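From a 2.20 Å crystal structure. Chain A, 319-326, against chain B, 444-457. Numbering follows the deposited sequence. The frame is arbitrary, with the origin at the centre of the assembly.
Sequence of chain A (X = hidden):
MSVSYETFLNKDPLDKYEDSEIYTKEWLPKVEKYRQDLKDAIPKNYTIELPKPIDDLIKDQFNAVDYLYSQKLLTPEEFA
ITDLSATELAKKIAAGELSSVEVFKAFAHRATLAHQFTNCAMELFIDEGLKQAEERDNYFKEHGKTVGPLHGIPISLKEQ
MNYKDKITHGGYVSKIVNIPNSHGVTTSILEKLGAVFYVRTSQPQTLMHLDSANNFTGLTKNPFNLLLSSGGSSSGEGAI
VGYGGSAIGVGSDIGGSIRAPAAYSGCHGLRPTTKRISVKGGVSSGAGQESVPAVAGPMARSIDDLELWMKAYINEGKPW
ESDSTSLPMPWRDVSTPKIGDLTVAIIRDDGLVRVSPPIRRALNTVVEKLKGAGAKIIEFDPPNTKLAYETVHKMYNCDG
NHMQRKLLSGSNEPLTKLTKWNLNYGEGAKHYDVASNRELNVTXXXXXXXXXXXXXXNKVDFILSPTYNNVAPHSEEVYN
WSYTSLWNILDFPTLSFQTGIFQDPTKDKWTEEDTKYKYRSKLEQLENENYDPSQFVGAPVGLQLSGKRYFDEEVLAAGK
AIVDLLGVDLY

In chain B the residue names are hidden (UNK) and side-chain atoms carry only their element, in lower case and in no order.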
# COMPACT_ATOMS: atom_id res chain seq x y z
N PRO A 319 8.80 5.70 11.49
CA PRO A 319 7.80 4.70 11.90
C PRO A 319 8.00 3.32 11.27
O PRO A 319 7.61 2.31 11.88
CB PRO A 319 6.48 5.33 11.45
CG PRO A 319 6.86 6.23 10.35
CD PRO A 319 8.20 6.78 10.70
N TRP A 320 8.57 3.25 10.06
CA TRP A 320 8.82 1.95 9.44
C TRP A 320 9.71 1.07 10.31
O TRP A 320 9.68 -0.15 10.16
CB TRP A 320 9.46 2.12 8.04
CG TRP A 320 10.71 2.92 8.07
CD1 TRP A 320 11.98 2.45 8.20
CD2 TRP A 320 10.81 4.35 8.00
NE1 TRP A 320 12.88 3.49 8.21
CE2 TRP A 320 12.19 4.67 8.08
CE3 TRP A 320 9.88 5.39 7.86
CZ2 TRP A 320 12.65 5.99 8.03
CZ3 TRP A 320 10.35 6.70 7.81
CH2 TRP A 320 11.72 6.99 7.90
N GLU A 321 10.48 1.66 11.23
CA GLU A 321 11.33 0.85 12.10
C GLU A 321 10.54 0.06 13.14
O GLU A 321 11.07 -0.92 13.68
CB GLU A 321 12.37 1.75 12.76
CG GLU A 321 13.50 2.12 11.81
CD GLU A 321 14.67 2.82 12.47
OE1 GLU A 321 14.64 3.04 13.70
OE2 GLU A 321 15.63 3.16 11.75
N SER A 322 9.29 0.44 13.44
CA SER A 322 8.47 -0.34 14.35
C SER A 322 7.11 -0.74 13.78
O SER A 322 6.42 -1.55 14.41
CB SER A 322 8.26 0.42 15.68
OG SER A 322 8.12 1.82 15.49
N ASP A 323 6.73 -0.23 12.62
CA ASP A 323 5.48 -0.57 11.95
C ASP A 323 5.83 -0.87 10.50
O ASP A 323 6.17 0.05 9.73
CB ASP A 323 4.46 0.56 12.06
CG ASP A 323 3.22 0.35 11.20
OD1 ASP A 323 3.00 -0.76 10.65
OD2 ASP A 323 2.42 1.32 11.09
N SER A 324 5.73 -2.15 10.13
CA SER A 324 6.16 -2.59 8.81
C SER A 324 5.30 -2.00 7.70
O SER A 324 5.77 -1.86 6.57
CB SER A 324 6.13 -4.12 8.76
OG SER A 324 6.67 -4.56 7.53
N THR A 325 4.04 -1.66 8.00
CA THR A 325 3.15 -1.03 7.02
C THR A 325 3.61 0.38 6.65
O THR A 325 3.31 0.86 5.54
CB THR A 325 1.73 -0.97 7.58
OG1 THR A 325 1.29 -2.29 7.92
CG2 THR A 325 0.75 -0.37 6.57
N SER A 326 4.31 1.07 7.55
CA SER A 326 4.67 2.45 7.29
C SER A 326 5.78 2.55 6.26
O SER A 326 6.78 1.83 6.34
CB SER A 326 5.08 3.13 8.60
OG SER A 326 3.94 3.37 9.41
N UNK B 444 -1.06 -11.68 8.23
CA UNK B 444 0.01 -11.15 7.39
C UNK B 444 0.76 -10.01 8.08
O UNK B 444 2.00 -9.95 8.04
n UNK B 444 -2.33 -6.23 4.79
c UNK B 444 -0.21 -9.14 4.07
c UNK B 444 -1.79 -7.24 4.11
n UNK B 444 -0.88 -8.00 4.70
n UNK B 444 -2.18 -7.46 2.86
c UNK B 444 -0.56 -10.66 6.06
c UNK B 444 0.46 -10.00 5.14
N UNK B 445 0.03 -9.09 8.72
CA UNK B 445 0.69 -7.93 9.31
C UNK B 445 1.42 -8.30 10.60
O UNK B 445 2.47 -7.71 10.89
o UNK B 445 -1.80 -5.43 8.23
c UNK B 445 -0.33 -6.81 9.54
o UNK B 445 -0.17 -6.40 7.14
c UNK B 445 -0.79 -6.15 8.21
N UNK B 446 0.92 -9.28 11.36
CA UNK B 446 1.69 -9.78 12.50
C UNK B 446 3.00 -10.42 12.04
O UNK B 446 4.05 -10.20 12.66
c UNK B 446 -0.19 -10.03 14.18
o UNK B 446 -1.50 -12.05 14.15
n UNK B 446 -2.11 -10.43 15.59
c UNK B 446 0.86 -10.76 13.33
c UNK B 446 -1.32 -10.93 14.64
N UNK B 447 2.97 -11.18 10.95
CA UNK B 447 4.19 -11.81 10.46
C UNK B 447 5.19 -10.77 9.98
O UNK B 447 6.39 -10.88 10.27
c UNK B 447 2.45 -14.71 8.51
c UNK B 447 3.01 -13.99 9.74
c UNK B 447 3.86 -12.79 9.32
c UNK B 447 3.84 -14.93 10.58
N UNK B 448 4.72 -9.76 9.24
CA UNK B 448 5.62 -8.72 8.75
C UNK B 448 6.33 -8.02 9.90
O UNK B 448 7.55 -7.82 9.86
n UNK B 448 3.30 -7.78 4.50
c UNK B 448 4.85 -7.71 7.91
c UNK B 448 4.54 -8.22 6.52
c UNK B 448 3.79 -7.18 5.72
n UNK B 448 2.38 -5.84 3.66
n UNK B 448 2.35 -7.76 2.41
c UNK B 448 2.67 -7.12 3.53
N UNK B 449 5.58 -7.67 10.93
CA UNK B 449 6.15 -7.00 12.08
C UNK B 449 7.15 -7.89 12.82
O UNK B 449 8.20 -7.42 13.28
c UNK B 449 5.01 -6.57 12.98
o UNK B 449 5.30 -4.38 12.04
o UNK B 449 3.34 -4.89 12.94
c UNK B 449 4.53 -5.17 12.65
N UNK B 450 6.86 -9.19 12.92
CA UNK B 450 7.78 -10.11 13.57
C UNK B 450 9.13 -10.17 12.83
O UNK B 450 10.20 -10.11 13.46
c UNK B 450 7.31 -13.83 14.58
n UNK B 450 7.72 -14.51 15.64
c UNK B 450 7.15 -11.50 13.65
o UNK B 450 6.37 -14.20 13.88
c UNK B 450 8.04 -12.53 14.29
N UNK B 451 9.11 -10.27 11.50
CA UNK B 451 10.37 -10.34 10.77
C UNK B 451 11.04 -8.97 10.68
O UNK B 451 12.28 -8.88 10.74
c UNK B 451 11.07 -13.21 8.74
c UNK B 451 8.91 -14.49 9.90
c UNK B 451 10.16 -10.93 9.37
c UNK B 451 10.08 -12.45 9.35
c UNK B 451 11.00 -14.59 8.72
c UNK B 451 9.91 -15.22 9.30
o UNK B 451 9.83 -16.59 9.28
c UNK B 451 9.00 -13.12 9.92
N UNK B 452 10.25 -7.91 10.54
CA UNK B 452 10.81 -6.56 10.61
C UNK B 452 11.47 -6.32 11.95
O UNK B 452 12.57 -5.74 12.01
c UNK B 452 10.31 -4.12 10.18
n UNK B 452 9.78 -3.14 10.92
o UNK B 452 11.22 -3.92 9.38
c UNK B 452 9.73 -5.51 10.37
N UNK B 453 10.82 -6.75 13.04
CA UNK B 453 11.39 -6.57 14.37
C UNK B 453 12.69 -7.35 14.52
O UNK B 453 13.65 -6.87 15.13
o UNK B 453 9.39 -4.84 15.17
c UNK B 453 9.29 -5.98 15.69
c UNK B 453 10.41 -6.99 15.47
o UNK B 453 8.30 -6.33 16.38
N UNK B 454 12.73 -8.56 13.96
CA UNK B 454 13.96 -9.35 13.99
C UNK B 454 15.11 -8.57 13.37
O UNK B 454 16.19 -8.46 13.95
c UNK B 454 13.77 -10.67 13.25
c UNK B 454 17.41 -12.95 13.05
c UNK B 454 16.98 -12.23 11.94
c UNK B 454 15.47 -12.20 14.27
c UNK B 454 16.65 -12.94 14.22
c UNK B 454 15.03 -11.49 13.17
c UNK B 454 15.80 -11.49 12.01
N UNK B 455 14.90 -8.04 12.17
CA UNK B 455 15.96 -7.39 11.42
C UNK B 455 16.40 -6.09 12.07
O UNK B 455 17.59 -5.79 12.14
c UNK B 455 15.43 -8.52 9.19
c UNK B 455 16.82 -8.01 6.66
se UNK B 455 15.00 -8.32 7.31
c UNK B 455 15.51 -7.17 9.97
N UNK B 456 15.42 -5.33 12.58
CA UNK B 456 15.73 -4.05 13.22
C UNK B 456 16.43 -4.27 14.56
O UNK B 456 17.47 -3.67 14.83
c UNK B 456 14.74 -1.98 14.27
c UNK B 456 14.45 -3.21 13.38
c UNK B 456 13.92 -2.79 12.01
N UNK B 457 15.87 -5.13 15.42
CA UNK B 457 16.42 -5.29 16.77
C UNK B 457 17.81 -5.92 16.77
O UNK B 457 18.60 -5.64 17.68
o UNK B 457 13.17 -7.67 18.41
c UNK B 457 15.46 -6.12 17.64
c UNK B 457 14.06 -5.49 17.80
n UNK B 457 11.93 -5.87 18.94
c UNK B 457 13.01 -6.44 18.42
O HOH W 1 12.49 -1.28 8.62
O HOH W 2 7.40 -3.32 16.65
O HOH W 3 1.85 -3.20 11.24
O HOH W 4 2.95 -4.76 9.09

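Position 444 carries three carbons, a nitrogen, then a carbon with two more nitrogens, and touches nothing on chain A: arginine, R444(B). Position 445 has two carbons, the second bearing two oxygens, and that second carbon lies 4.4 Å from T325(A) OG1. It is aspartate, D445(B), whose OD1 forms a salt bridge with R444(B) NE at 3.0 Å. Position 446, three carbons ending in one oxygen and one nitrogen, is out of reach: glutamine, Q446(B). Position 447, four carbons forked at the second, also stays clear: leucine, L447(B).

Position 448 repeats the pattern of three carbons, nitrogen and a carbon with two nitrogens, and its CB packs 3.7 Å from S324(A) OG. This is arginine, R448(B), and its guanidinium is held elsewhere in the structure. Position 449 has two carbons and two terminal oxygens, one of them 3.0 Å from the backbone N of S324(A). Aspartate, D449(B), thus accepts a hydrogen bond through OD1.

Position 450, three carbons with a terminal oxygen and nitrogen, is remote: glutamine, Q450(B). Position 451, one carbon and a six-carbon ring bearing an oxygen, is tyrosine, Y451(B), also remote. At 452 two carbons end in one oxygen and one nitrogen, and the nitrogen lies 3.1 Å from W320(A) O; a single nitrogen rules out a carboxylate. Asparagine, N452(B), donates this hydrogen bond from ND2.

Position 453, two carbons and two oxygens, makes no direct contact but approaches a water beside S322(A): aspartate, D453(B). Position 454, one carbon and a bare six-carbon ring, is phenylalanine, F454(B), and 455, two carbons, a selenium and one more carbon, unbranched, is selenomethionine, M455(B); both are out of reach. At 456 one carbon carries two others, one of them 3.8 Å from E321(A) O: valine, V456(B), making that approach through CG2. Position 457, three carbons ending in oxygen and nitrogen, is glutamine, Q457(B), beyond contact.

The rule is a helix reading the backbone of a short 3-10 segment and the loop after it. Positions 445, 449, 452 and 456 recur at three- and four-residue steps, so one helical face meets them. N452(B) donates to the W320(A) carbonyl and D449(B) accepts from the S324(A) amide. D323(A) prepares the loop: it begins a type I turn, and its OD1 accepts from T325(A) N at 3.0 Å. D323(A) OD1 lies 4.5 Å from D449(B) OD1, a pairing of like charges, yet water 3 donates to D323(A) OD1 and to D449(B) OD2, each at 2.8 Å, and so bridges the two carboxylates. S324(A) points toward the helix, but its OG is buried without a partner in the model.

Chain B 444-457: RDQLRDQYNDFMVQ
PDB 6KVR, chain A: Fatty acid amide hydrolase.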